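Local coordinates for protein Baccell_00875 (Bacteroides cellulosilyticus DSM 14838, PDB 5NO8) that probably cleaves the bond between capping L-rhamnose and glucuronic acid in complex arabinogalactan proteins, as a polysaccharide lyase, at residues Gly170-Tyr175 with Asn325-Ala330; Glu276-Glu281 with Gly301-Val306; Arg352-Asn357 with Leu418-Asp423; Tyr369-Asp374 with Pro675-Gln680. All coordinates share one frame; numbering follows the deposited sequence.

Contact 1: Gly170-Tyr175 with Asn325-Ala330; sequences GGSAAY and NKQTHA
S172 meets the strand with CB and OG. Its CB lies 3.3 Å from Q327 O and 3.7 Å from K326 CD; OG, set beside its own backbone N, accepts a nearly straight bond of 3.0 Å from Q327 N and is also hydrogen-bonded to a water. S172 N donates to Q327 O at 2.9 Å, almost along the carbonyl axis, so S172 holds both polar atoms of the Q327 backbone. Overlapping type II' (G170 to A173) and type I (G171 to A174) beta turns shape this tip. G171 has positive phi, and a CB there would clash with Q327 O. T328 points OG1, anti to its backbone N, at G170 O over 2.6 Å, a carbonyl that also closes the first turn by accepting from A173 N. An alanine in place of T328 would remove OG1 and CG2, and so would probably loosen the hold on G170 O and thin the packing against A173 CB. The loop brings two sheets together: it links strands 163-168 and 175-180 of an antiparallel sheet and lies against strand 326-335 of a mixed one, with Y322 touching S172 and A173.

Contact 2: Glu276-Glu281 with Gly301-Val306; sequences ECRSLE and GNLCFV
The R278 guanidinium carries L303 CB over one face, 3.9 Å from NH1 and displaced toward the rim, while the N302 amide stands at its edge, the two planes close to perpendicular at 88°. In the plane of the guanidinium, NH1 donates to N302 OD1 at 2.9 Å, although it approaches from above the amide carbonyl's own plane. Bends at chi2 and chi3 fold the arginine back over its neighbour strand to make this possible. Strands 272-278 and 303-309 pair here as antiparallel neighbours in a mixed beta sheet, the short segments running at 167°. C277 and C304 form the hydrogen-bonded pair, with E276-F305 and R278-L303 the flanking non-hydrogen-bonded pairs. The two cysteines share one face, where they meet through CB atoms, and F320 and V297 pack against C277 and C304 respectively. The other face bears E276, R278, L303 and F305. There L303 CD1 rests against the aliphatic part of E276, 3.8 Å from its CB, and the carboxylate of E276 forms a salt bridge with R274, which also makes a cation-pi contact with F305. Past the paired strands, N302 continues the link by main chain and side chain: its O accepts from S279 N, and N302 ND2 donates a nearly straight bond of 3.0 Å to L280 O, which lies in the plane of the amide.

Contact 3: Arg352-Asn357 with Leu418-Asp423; sequences RQQMNN and LLRYAD
The tight part of this contact is the tip of R420, reaching from the helix to the loop. The side chain leaves with CG anti to its carbonyl carbon and bends at chi3 (56°), bringing the guanidinium end-on to N356. NH1 and NH2 both grip a single acceptor: N356 OD1 is 2.8 Å from R420 NH1 and 2.8 Å from R420 NH2. The oxygen lies close to the guanidinium plane, yet the two donors meet it differently. NH2 uses a lone pair in the plane of the amide carbonyl, whereas NH1 comes from above that plane. The amide and guanidinium are turned 50° against each other. A further, weak bond from R420 NH2 to M355 O, at 3.2 Å, adds a backbone acceptor at the same edge. NH2 also forms a salt bridge with D363, whose carboxylate accepts from the backbone N of N357, so one acid steadies both the arginine and the loop.

This is a helix-to-loop contact in the helical part of the chain: the loop after helix 338-352 is tied to helix 412-429. Y421, on the same helix, lies buried, its ring meeting that of Y366 and its side chain touching L396 and L457. The buried side chain of Q354, extended beyond CG, runs up to the guanidinium of R420; its CD sits 3.6 Å from R420 NH1, with the amide plane tilted 39° from the guanidinium. The backbones stay well apart, the nearest CA atoms, of Q354 and Y421, being 8.4 Å from each other; the tight grip itself lies toward solvent, N356 being exposed and R420 partly so, whereas Q354 and Y421 are buried.

Contact 4: Tyr369-Asp374 with Pro675-Gln680; sequences YDNEGD and PYANDQ
Three backbone hydrogen bonds fasten the segments together. Y369 N donates to A677 O at 2.9 Å and A677 N returns the bond to Y369 O, both donors lying in the plane of the carbonyl they meet; one step further, N371 N points at P675 O nearly along the C=O axis. D370 OD1 faces its own chain, taking weak bonds from E372 N and G373 N and so holding the turn that follows the strand. Its other oxygen, OD2, forms a salt bridge with K602, which also binds E372 OE1, while R603 pairs with E372 OE2; K602 thus sits between two acids, and its charge would be expected to favour their ionised forms.

The pairing is antiparallel, between the short strand 369-370 and strand 672-677, the inner two of a four-stranded sheet. Y369 and A677 are its hydrogen-bonded pair and D370 with Y676 the non-hydrogen-bonded one, on the opposite face. On that second face the carboxylate of D370 comes to the edge of the Y676 ring, with D370 OD2 3.8 Å from Y676 CE1 and the planes 75° apart. A serine at Y676 would remove the ring that lies beside D370 and K602, and would probably leave that salt bridge less well sheltered. Farther out, E372 lies alongside P675, its CG 3.7 Å from the proline CB. On the other face Y369 CB meets A677 CB at 4.4 Å, and the Y369 ring packs edge-to-face with F348 of helix 338-352.

Overall arrangement
The contacts fall into two groups. Contacts 1 and 2 both reach one mixed sheet, their centres about 14 Å apart and nearest atoms about 5 Å apart without touching; in sequence contact 2 lies wholly between the two segments of contact 1. Contacts 3 and 4 belong to the later, helix-rich part of the chain, on the other side of its centre from the first pair in the case of contact 3, whose centre is about 49 Å from that of contact 1. Their own centres are about 17 Å apart and they touch: Q353 packs against Y369 and A677. Their segments alternate along the chain, in the order 352-357, 369-374, 418-423, 675-680.

Contact 1: Gly170-Tyr175 with Asn325-Ala330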
loop_
_atom_site.group_PDB
_atom_site.type_symbol
_atom_site.label_atom_id
_atom_site.label_comp_id
_atom_site.label_asym_id
_atom_site.label_seq_id
_atom_site.Cartn_x
_atom_site.Cartn_y
_atom_site.Cartn_z
ATOM N N GLY A 170 2.310 -13.386 -9.674
ATOM C CA GLY A 170 1.787 -14.740 -9.488
ATOM C C GLY A 170 2.302 -15.793 -10.435
ATOM O O GLY A 170 1.581 -16.764 -10.723
ATOM N N GLY A 171 3.525 -15.639 -10.924
ATOM C CA GLY A 171 4.138 -16.685 -11.759
ATOM C C GLY A 171 3.374 -16.844 -13.068
ATOM O O GLY A 171 3.196 -15.866 -13.810
ATOM N N SER A 172 2.906 -18.068 -13.341
ATOM C CA SER A 172 2.128 -18.351 -14.551
ATOM C C SER A 172 0.790 -17.653 -14.551
ATOM O O SER A 172 0.209 -17.480 -15.617
ATOM C CB SER A 172 1.897 -19.856 -14.754
ATOM O OG SER A 172 3.116 -20.582 -14.675
ATOM N N ALA A 173 0.302 -17.281 -13.363
ATOM C CA ALA A 173 -0.987 -16.612 -13.207
ATOM C C ALA A 173 -0.808 -15.178 -12.761
ATOM O O ALA A 173 -1.682 -14.593 -12.106
ATOM C CB ALA A 173 -1.824 -17.370 -12.210
ATOM N N ALA A 174 0.328 -14.586 -13.139
ATOM C CA ALA A 174 0.569 -13.190 -12.860
ATOM C C ALA A 174 -0.403 -12.299 -13.644
ATOM O O ALA A 174 -0.922 -12.680 -14.673
ATOM C CB ALA A 174 2.000 -12.833 -13.205
ATOM N N TYR A 175 -0.626 -11.094 -13.127
ATOM C CA TYR A 175 -1.485 -10.133 -13.766
ATOM C C TYR A 175 -1.195 -8.719 -13.288
ATOM O O TYR A 175 -0.511 -8.496 -12.303
ATOM C CB TYR A 175 -2.966 -10.486 -13.549
ATOM C CG TYR A 175 -3.450 -10.422 -12.120
ATOM C CD1 TYR A 175 -3.659 -9.203 -11.468
ATOM C CD2 TYR A 175 -3.685 -11.586 -11.407
ATOM C CE1 TYR A 175 -4.094 -9.157 -10.166
ATOM C CE2 TYR A 175 -4.153 -11.544 -10.120
ATOM C CZ TYR A 175 -4.359 -10.322 -9.511
ATOM O OH TYR A 175 -4.767 -10.279 -8.210
ATOM N N ASN A 325 3.053 -27.463 -16.773
ATOM C CA ASN A 325 4.182 -26.592 -16.517
ATOM C C ASN A 325 3.829 -25.229 -15.908
ATOM O O ASN A 325 4.634 -24.299 -15.978
ATOM C CB ASN A 325 4.956 -26.400 -17.827
ATOM C CG ASN A 325 4.200 -25.563 -18.851
ATOM O OD1 ASN A 325 2.993 -25.397 -18.795
ATOM N ND2 ASN A 325 4.940 -25.021 -19.800
ATOM N N LYS A 326 2.647 -25.112 -15.327
ATOM C CA LYS A 326 2.225 -23.836 -14.749
ATOM C C LYS A 326 2.373 -23.879 -13.231
ATOM O O LYS A 326 2.229 -24.951 -12.593
ATOM C CB LYS A 326 0.772 -23.539 -15.105
ATOM C CG LYS A 326 0.429 -23.624 -16.577
ATOM C CD LYS A 326 0.704 -22.327 -17.276
ATOM C CE LYS A 326 0.287 -22.402 -18.732
ATOM N NZ LYS A 326 0.972 -21.320 -19.487
ATOM N N GLN A 327 2.620 -22.700 -12.656
ATOM C CA GLN A 327 2.677 -22.553 -11.211
ATOM C C GLN A 327 2.257 -21.185 -10.796
ATOM O O GLN A 327 2.487 -20.200 -11.491
ATOM C CB GLN A 327 4.052 -22.858 -10.623
ATOM C CG GLN A 327 5.162 -21.916 -11.007
ATOM C CD GLN A 327 6.479 -22.313 -10.367
ATOM O OE1 GLN A 327 7.392 -22.782 -11.052
ATOM N NE2 GLN A 327 6.586 -22.125 -9.049
ATOM N N THR A 328 1.654 -21.137 -9.631
ATOM C CA THR A 328 1.332 -19.851 -9.000
ATOM C C THR A 328 1.332 -20.049 -7.505
ATOM O O THR A 328 1.516 -21.174 -7.037
ATOM C CB THR A 328 0.004 -19.258 -9.561
ATOM O OG1 THR A 328 -0.169 -17.898 -9.130
ATOM C CG2 THR A 328 -1.229 -20.045 -9.173
ATOM N N HIS A 329 1.149 -18.970 -6.751
ATOM C CA HIS A 329 1.267 -19.029 -5.309
ATOM C C HIS A 329 0.381 -18.039 -4.554
ATOM O O HIS A 329 -0.272 -17.170 -5.151
ATOM C CB HIS A 329 2.736 -18.827 -4.914
ATOM C CG HIS A 329 3.170 -17.391 -4.863
ATOM N ND1 HIS A 329 3.381 -16.635 -5.990
ATOM C CD2 HIS A 329 3.390 -16.570 -3.810
ATOM C CE1 HIS A 329 3.764 -15.417 -5.629
ATOM N NE2 HIS A 329 3.774 -15.349 -4.313
ATOM N N ALA A 330 0.356 -18.248 -3.243
ATOM C CA ALA A 330 -0.168 -17.308 -2.260
ATOM C C ALA A 330 0.836 -17.122 -1.135
ATOM O O ALA A 330 1.557 -18.058 -0.788
ATOM C CB ALA A 330 -1.475 -17.798 -1.698
HETATM O O HOH W 1 1.384 -18.650 -18.054
HETATM O O HOH W 2 4.589 -21.066 -16.866
#

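Contact 2: Glu276-Glu281 with Gly301-Val306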
loop_
_atom_site.group_PDB
_atom_site.type_symbol
_atom_site.label_atom_id
_atom_site.label_comp_id
_atom_site.label_asym_id
_atom_site.label_seq_id
_atom_site.Cartn_x
_atom_site.Cartn_y
_atom_site.Cartn_z
ATOM N N GLU A 276 -7.633 -21.750 -2.028
ATOM C CA GLU A 276 -8.416 -22.151 -3.195
ATOM C C GLU A 276 -7.749 -21.687 -4.464
ATOM O O GLU A 276 -7.221 -20.578 -4.506
ATOM C CB GLU A 276 -9.800 -21.500 -3.128
ATOM C CG GLU A 276 -10.658 -22.073 -2.006
ATOM C CD GLU A 276 -12.108 -21.606 -2.050
ATOM O OE1 GLU A 276 -12.456 -20.738 -2.891
ATOM O OE2 GLU A 276 -12.887 -22.109 -1.227
ATOM N N CYS A 277 -7.763 -22.539 -5.480
ATOM C CA CYS A 277 -7.303 -22.211 -6.818
ATOM C C CYS A 277 -8.496 -22.435 -7.773
ATOM O O CYS A 277 -8.934 -23.578 -7.990
ATOM C CB CYS A 277 -6.120 -23.087 -7.182
ATOM S SG CYS A 277 -5.377 -22.714 -8.804
ATOM N N ARG A 278 -9.018 -21.340 -8.317
ATOM C CA ARG A 278 -10.213 -21.366 -9.172
ATOM C C ARG A 278 -9.799 -21.185 -10.620
ATOM O O ARG A 278 -8.992 -20.301 -10.941
ATOM C CB ARG A 278 -11.171 -20.255 -8.741
ATOM C CG ARG A 278 -12.369 -19.986 -9.649
ATOM C CD ARG A 278 -13.490 -20.987 -9.466
ATOM N NE ARG A 278 -14.077 -20.934 -8.129
ATOM C CZ ARG A 278 -14.992 -21.795 -7.685
ATOM N NH1 ARG A 278 -15.440 -22.774 -8.466
ATOM N NH2 ARG A 278 -15.444 -21.689 -6.445
ATOM N N SER A 279 -10.388 -21.990 -11.496
ATOM C CA SER A 279 -10.165 -21.904 -12.937
ATOM C C SER A 279 -11.523 -21.865 -13.651
ATOM O O SER A 279 -12.563 -22.024 -13.010
ATOM C CB SER A 279 -9.351 -23.085 -13.430
ATOM O OG SER A 279 -9.907 -24.301 -12.938
ATOM N N LEU A 280 -11.495 -21.667 -14.963
ATOM C CA LEU A 280 -12.718 -21.715 -15.759
ATOM C C LEU A 280 -13.105 -23.177 -15.951
ATOM O O LEU A 280 -14.232 -23.545 -15.705
ATOM C CB LEU A 280 -12.511 -21.050 -17.109
ATOM C CG LEU A 280 -13.757 -21.037 -18.009
ATOM C CD1 LEU A 280 -14.750 -20.018 -17.491
ATOM C CD2 LEU A 280 -13.370 -20.779 -19.449
ATOM N N GLU A 281 -12.154 -23.991 -16.377
ATOM C CA GLU A 281 -12.359 -25.438 -16.541
ATOM C C GLU A 281 -11.502 -26.206 -15.519
ATOM O O GLU A 281 -10.503 -25.672 -15.034
ATOM C CB GLU A 281 -11.958 -25.884 -17.955
ATOM C CG GLU A 281 -12.541 -25.063 -19.105
ATOM C CD GLU A 281 -14.048 -25.200 -19.271
ATOM O OE1 GLU A 281 -14.724 -25.803 -18.407
ATOM O OE2 GLU A 281 -14.574 -24.691 -20.288
ATOM N N GLY A 301 -14.559 -30.109 -9.505
ATOM C CA GLY A 301 -14.731 -29.413 -10.791
ATOM C C GLY A 301 -13.643 -28.367 -11.018
ATOM O O GLY A 301 -12.465 -28.700 -11.021
ATOM N N ASN A 302 -14.025 -27.104 -11.166
ATOM C CA ASN A 302 -13.030 -26.053 -11.434
ATOM C C ASN A 302 -12.499 -25.325 -10.178
ATOM O O ASN A 302 -12.070 -24.159 -10.241
ATOM C CB ASN A 302 -13.558 -25.089 -12.488
ATOM C CG ASN A 302 -14.740 -24.301 -12.024
ATOM O OD1 ASN A 302 -15.112 -24.334 -10.848
ATOM N ND2 ASN A 302 -15.368 -23.592 -12.965
ATOM N N LEU A 303 -12.515 -26.039 -9.053
ATOM C CA LEU A 303 -11.961 -25.585 -7.812
ATOM C C LEU A 303 -10.985 -26.639 -7.328
ATOM O O LEU A 303 -11.315 -27.824 -7.283
ATOM C CB LEU A 303 -13.051 -25.386 -6.769
ATOM C CG LEU A 303 -12.511 -24.989 -5.390
ATOM C CD1 LEU A 303 -11.899 -23.586 -5.460
ATOM C CD2 LEU A 303 -13.607 -25.066 -4.327
ATOM N N CYS A 304 -9.772 -26.212 -6.996
ATOM C CA CYS A 304 -8.779 -27.053 -6.323
ATOM C C CYS A 304 -8.483 -26.365 -5.022
ATOM O O CYS A 304 -8.308 -25.152 -5.025
ATOM C CB CYS A 304 -7.505 -27.113 -7.128
ATOM S SG CYS A 304 -7.643 -28.255 -8.492
ATOM N N PHE A 305 -8.474 -27.096 -3.906
ATOM C CA PHE A 305 -8.184 -26.479 -2.628
ATOM C C PHE A 305 -7.359 -27.345 -1.689
ATOM O O PHE A 305 -7.297 -28.568 -1.812
ATOM C CB PHE A 305 -9.447 -25.964 -1.921
ATOM C CG PHE A 305 -10.399 -27.057 -1.477
ATOM C CD1 PHE A 305 -11.324 -27.590 -2.369
ATOM C CD2 PHE A 305 -10.350 -27.563 -0.185
ATOM C CE1 PHE A 305 -12.196 -28.595 -1.968
ATOM C CE2 PHE A 305 -11.223 -28.571 0.223
ATOM C CZ PHE A 305 -12.143 -29.080 -0.671
ATOM N N VAL A 306 -6.698 -26.646 -0.780
ATOM C CA VAL A 306 -5.870 -27.192 0.267
ATOM C C VAL A 306 -6.436 -26.716 1.591
ATOM O O VAL A 306 -6.806 -25.534 1.727
ATOM C CB VAL A 306 -4.435 -26.614 0.122
ATOM C CG1 VAL A 306 -3.553 -26.951 1.304
ATOM C CG2 VAL A 306 -3.808 -27.116 -1.147
#

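Contact 3: Arg352-Asn357 with Leu418-Asp423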
loop_
_atom_site.group_PDB
_atom_site.type_symbol
_atom_site.label_atom_id
_atom_site.label_comp_id
_atom_site.label_asym_id
_atom_site.label_seq_id
_atom_site.Cartn_x
_atom_site.Cartn_y
_atom_site.Cartn_z
ATOM N N ARG A 352 11.612 0.206 25.989
ATOM C CA ARG A 352 12.736 0.507 25.090
ATOM C C ARG A 352 12.576 1.818 24.329
ATOM O O ARG A 352 13.582 2.409 23.954
ATOM C CB ARG A 352 12.946 -0.630 24.059
ATOM C CG ARG A 352 13.190 -2.021 24.634
ATOM C CD ARG A 352 14.455 -2.085 25.491
ATOM N NE ARG A 352 15.701 -1.998 24.724
ATOM C CZ ARG A 352 16.505 -0.924 24.592
ATOM N NH1 ARG A 352 16.227 0.267 25.132
ATOM N NH2 ARG A 352 17.623 -1.036 23.877
ATOM N N GLN A 353 11.353 2.273 24.067
ATOM C CA GLN A 353 11.168 3.433 23.184
ATOM C C GLN A 353 10.688 4.694 23.904
ATOM O O GLN A 353 10.441 5.698 23.248
ATOM C CB GLN A 353 10.237 3.094 22.009
ATOM C CG GLN A 353 10.705 1.886 21.195
ATOM C CD GLN A 353 10.085 1.759 19.811
ATOM O OE1 GLN A 353 9.907 0.633 19.324
ATOM N NE2 GLN A 353 9.814 2.898 19.137
ATOM N N GLN A 354 10.553 4.658 25.229
ATOM C CA GLN A 354 10.259 5.877 25.994
ATOM C C GLN A 354 11.566 6.447 26.559
ATOM O O GLN A 354 12.328 5.750 27.214
ATOM C CB GLN A 354 9.233 5.639 27.113
ATOM C CG GLN A 354 8.739 6.955 27.758
ATOM C CD GLN A 354 7.532 6.794 28.655
ATOM O OE1 GLN A 354 6.637 7.670 28.710
ATOM N NE2 GLN A 354 7.446 5.648 29.311
ATOM N N MET A 355 11.824 7.724 26.275
ATOM C CA MET A 355 12.964 8.432 26.862
ATOM C C MET A 355 12.769 8.500 28.385
ATOM O O MET A 355 11.790 9.073 28.842
ATOM C CB MET A 355 13.031 9.863 26.299
ATOM C CG MET A 355 14.177 10.731 26.853
ATOM S SD MET A 355 15.803 10.016 26.618
ATOM C CE MET A 355 16.042 10.296 24.857
ATOM N N ASN A 356 13.674 7.881 29.132
ATOM C CA ASN A 356 13.662 7.893 30.589
ATOM C C ASN A 356 15.002 8.480 31.058
ATOM O O ASN A 356 15.964 7.777 31.281
ATOM C CB ASN A 356 13.428 6.478 31.144
ATOM C CG ASN A 356 12.067 5.915 30.756
ATOM O OD1 ASN A 356 11.088 6.644 30.577
ATOM N ND2 ASN A 356 12.003 4.597 30.627
ATOM N N ASN A 357 15.060 9.797 31.142
ATOM C CA ASN A 357 16.320 10.488 31.424
ATOM C C ASN A 357 15.887 11.879 31.826
ATOM O O ASN A 357 15.670 12.731 30.957
ATOM C CB ASN A 357 17.222 10.491 30.173
ATOM C CG ASN A 357 18.526 11.278 30.353
ATOM O OD1 ASN A 357 18.939 11.620 31.462
ATOM N ND2 ASN A 357 19.184 11.553 29.243
ATOM N N LEU A 418 2.052 6.590 30.475
ATOM C CA LEU A 418 1.176 7.482 29.751
ATOM C C LEU A 418 1.018 8.848 30.419
ATOM O O LEU A 418 0.958 9.865 29.719
ATOM C CB LEU A 418 -0.194 6.881 29.542
ATOM C CG LEU A 418 -0.246 5.780 28.472
ATOM C CD1 LEU A 418 -1.509 4.973 28.657
ATOM C CD2 LEU A 418 -0.192 6.391 27.062
ATOM N N LEU A 419 0.938 8.876 31.748
ATOM C CA LEU A 419 0.874 10.172 32.464
ATOM C C LEU A 419 2.109 11.002 32.179
ATOM O O LEU A 419 2.015 12.213 31.977
ATOM C CB LEU A 419 0.643 9.976 33.973
ATOM C CG LEU A 419 -0.770 9.468 34.277
ATOM C CD1 LEU A 419 -0.825 8.869 35.677
ATOM C CD2 LEU A 419 -1.845 10.530 34.132
ATOM N N ARG A 420 3.264 10.347 32.115
ATOM C CA ARG A 420 4.490 11.013 31.768
ATOM C C ARG A 420 4.514 11.490 30.336
ATOM O O ARG A 420 5.013 12.590 30.051
ATOM C CB ARG A 420 5.685 10.116 32.006
ATOM C CG ARG A 420 5.992 9.922 33.470
ATOM C CD ARG A 420 7.113 8.933 33.654
ATOM N NE ARG A 420 8.311 9.331 32.929
ATOM C CZ ARG A 420 9.052 8.553 32.135
ATOM N NH1 ARG A 420 8.779 7.251 31.950
ATOM N NH2 ARG A 420 10.118 9.077 31.526
ATOM N N TYR A 421 4.004 10.659 29.430
ATOM C CA TYR A 421 3.948 11.051 28.037
ATOM C C TYR A 421 3.067 12.263 27.826
ATOM O O TYR A 421 3.482 13.239 27.179
ATOM C CB TYR A 421 3.410 9.909 27.165
ATOM C CG TYR A 421 3.458 10.242 25.704
ATOM C CD1 TYR A 421 4.653 10.659 25.113
ATOM C CD2 TYR A 421 2.349 10.119 24.905
ATOM C CE1 TYR A 421 4.722 10.956 23.770
ATOM C CE2 TYR A 421 2.424 10.381 23.548
ATOM C CZ TYR A 421 3.617 10.817 22.997
ATOM O OH TYR A 421 3.683 11.091 21.645
ATOM N N ALA A 422 1.869 12.212 28.383
ATOM C CA ALA A 422 0.892 13.279 28.228
ATOM C C ALA A 422 1.385 14.620 28.794
ATOM O O ALA A 422 1.082 15.679 28.242
ATOM C CB ALA A 422 -0.425 12.906 28.856
ATOM N N ASP A 423 2.143 14.553 29.872
ATOM C CA ASP A 423 2.858 15.720 30.381
ATOM C C ASP A 423 3.919 16.234 29.446
ATOM O O ASP A 423 4.015 17.444 29.233
ATOM C CB ASP A 423 3.485 15.430 31.729
ATOM C CG ASP A 423 2.757 16.115 32.813
ATOM O OD1 ASP A 423 1.687 15.619 33.222
ATOM O OD2 ASP A 423 3.222 17.206 33.186
#

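Contact 4: Tyr369-Asp374 with Pro675-Gln680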
loop_
_atom_site.group_PDB
_atom_site.type_symbol
_atom_site.label_atom_id
_atom_site.label_comp_id
_atom_site.label_asym_id
_atom_site.label_seq_id
_atom_site.Cartn_x
_atom_site.Cartn_y
_atom_site.Cartn_z
ATOM N N TYR A 369 13.027 4.276 17.089
ATOM C CA TYR A 369 13.965 3.301 17.603
ATOM C C TYR A 369 14.662 2.601 16.464
ATOM O O TYR A 369 14.013 2.235 15.475
ATOM C CB TYR A 369 13.211 2.259 18.443
ATOM C CG TYR A 369 14.072 1.322 19.257
ATOM C CD1 TYR A 369 14.507 1.679 20.533
ATOM C CD2 TYR A 369 14.414 0.058 18.786
ATOM C CE1 TYR A 369 15.274 0.815 21.291
ATOM C CE2 TYR A 369 15.189 -0.815 19.534
ATOM C CZ TYR A 369 15.614 -0.423 20.791
ATOM O OH TYR A 369 16.355 -1.272 21.554
ATOM N N ASP A 370 15.965 2.394 16.622
ATOM C CA ASP A 370 16.779 1.726 15.624
ATOM C C ASP A 370 16.930 0.279 16.009
ATOM O O ASP A 370 17.640 -0.040 16.980
ATOM C CB ASP A 370 18.149 2.409 15.510
ATOM C CG ASP A 370 19.011 1.834 14.378
ATOM O OD1 ASP A 370 18.807 0.691 13.931
ATOM O OD2 ASP A 370 19.905 2.551 13.910
ATOM N N ASN A 371 16.265 -0.601 15.262
ATOM C CA ASN A 371 16.290 -2.040 15.584
ATOM C C ASN A 371 17.619 -2.719 15.303
ATOM O O ASN A 371 17.901 -3.737 15.915
ATOM C CB ASN A 371 15.166 -2.790 14.880
ATOM C CG ASN A 371 13.797 -2.355 15.373
ATOM O OD1 ASN A 371 12.886 -2.144 14.593
ATOM N ND2 ASN A 371 13.663 -2.216 16.669
ATOM N N GLU A 372 18.430 -2.164 14.403
ATOM C CA GLU A 372 19.800 -2.685 14.189
ATOM C C GLU A 372 20.747 -2.345 15.343
ATOM O O GLU A 372 21.534 -3.182 15.762
ATOM C CB GLU A 372 20.376 -2.186 12.864
ATOM C CG GLU A 372 19.640 -2.757 11.667
ATOM C CD GLU A 372 20.093 -2.187 10.311
ATOM O OE1 GLU A 372 20.490 -0.993 10.212
ATOM O OE2 GLU A 372 19.997 -2.951 9.322
ATOM N N GLY A 373 20.666 -1.120 15.842
ATOM C CA GLY A 373 21.506 -0.652 16.949
ATOM C C GLY A 373 20.942 -0.956 18.327
ATOM O O GLY A 373 21.650 -0.799 19.317
ATOM N N ASP A 374 19.677 -1.372 18.399
ATOM C CA ASP A 374 18.973 -1.576 19.672
ATOM C C ASP A 374 19.053 -0.320 20.563
ATOM O O ASP A 374 19.461 -0.388 21.737
ATOM C CB ASP A 374 19.504 -2.833 20.397
ATOM C CG ASP A 374 19.148 -4.121 19.673
ATOM O OD1 ASP A 374 17.956 -4.365 19.423
ATOM O OD2 ASP A 374 20.059 -4.896 19.354
ATOM N N PRO A 675 14.540 -0.975 9.109
ATOM C CA PRO A 675 14.946 -1.236 10.482
ATOM C C PRO A 675 14.571 -0.188 11.535
ATOM O O PRO A 675 14.925 -0.392 12.682
ATOM C CB PRO A 675 16.457 -1.370 10.382
ATOM C CG PRO A 675 16.845 -0.678 9.147
ATOM C CD PRO A 675 15.700 -0.830 8.211
ATOM N N TYR A 676 13.912 0.911 11.163
ATOM C CA TYR A 676 13.382 1.840 12.160
ATOM C C TYR A 676 11.975 1.444 12.553
ATOM O O TYR A 676 11.147 1.182 11.686
ATOM C CB TYR A 676 13.310 3.305 11.669
ATOM C CG TYR A 676 14.604 4.108 11.696
ATOM C CD1 TYR A 676 15.773 3.628 12.297
ATOM C CD2 TYR A 676 14.642 5.387 11.131
ATOM C CE1 TYR A 676 16.944 4.395 12.329
ATOM C CE2 TYR A 676 15.813 6.150 11.152
ATOM C CZ TYR A 676 16.953 5.641 11.737
ATOM O OH TYR A 676 18.126 6.368 11.758
ATOM N N ALA A 677 11.701 1.463 13.855
ATOM C CA ALA A 677 10.329 1.638 14.338
ATOM C C ALA A 677 10.131 3.145 14.477
ATOM O O ALA A 677 10.850 3.819 15.236
ATOM C CB ALA A 677 10.122 0.954 15.665
ATOM N N ASN A 678 9.202 3.672 13.705
ATOM C CA ASN A 678 8.942 5.079 13.680
ATOM C C ASN A 678 7.482 5.310 14.028
ATOM O O ASN A 678 7.156 5.468 15.212
ATOM C CB ASN A 678 9.420 5.645 12.312
ATOM C CG ASN A 678 9.332 7.144 12.247
ATOM O OD1 ASN A 678 8.473 7.718 12.894
ATOM N ND2 ASN A 678 10.224 7.800 11.459
ATOM N N ASP A 679 6.592 5.285 13.044
ATOM C CA ASP A 679 5.212 5.713 13.198
ATOM C C ASP A 679 4.133 4.617 13.021
ATOM O O ASP A 679 2.942 4.888 13.105
ATOM C CB ASP A 679 4.931 6.931 12.252
ATOM C CG ASP A 679 5.446 6.757 10.811
ATOM O OD1 ASP A 679 6.358 5.927 10.512
ATOM O OD2 ASP A 679 4.894 7.488 9.936
ATOM N N GLN A 680 4.567 3.383 12.782
ATOM C CA GLN A 680 3.686 2.268 12.431
ATOM C C GLN A 680 2.723 1.827 13.519
ATOM O O GLN A 680 1.808 1.072 13.216
ATOM C CB GLN A 680 4.483 1.021 11.962
ATOM C CG GLN A 680 5.254 0.293 13.067
ATOM C CD GLN A 680 6.276 1.161 13.754
ATOM O OE1 GLN A 680 6.335 1.279 15.029
ATOM N NE2 GLN A 680 7.105 1.776 12.949
#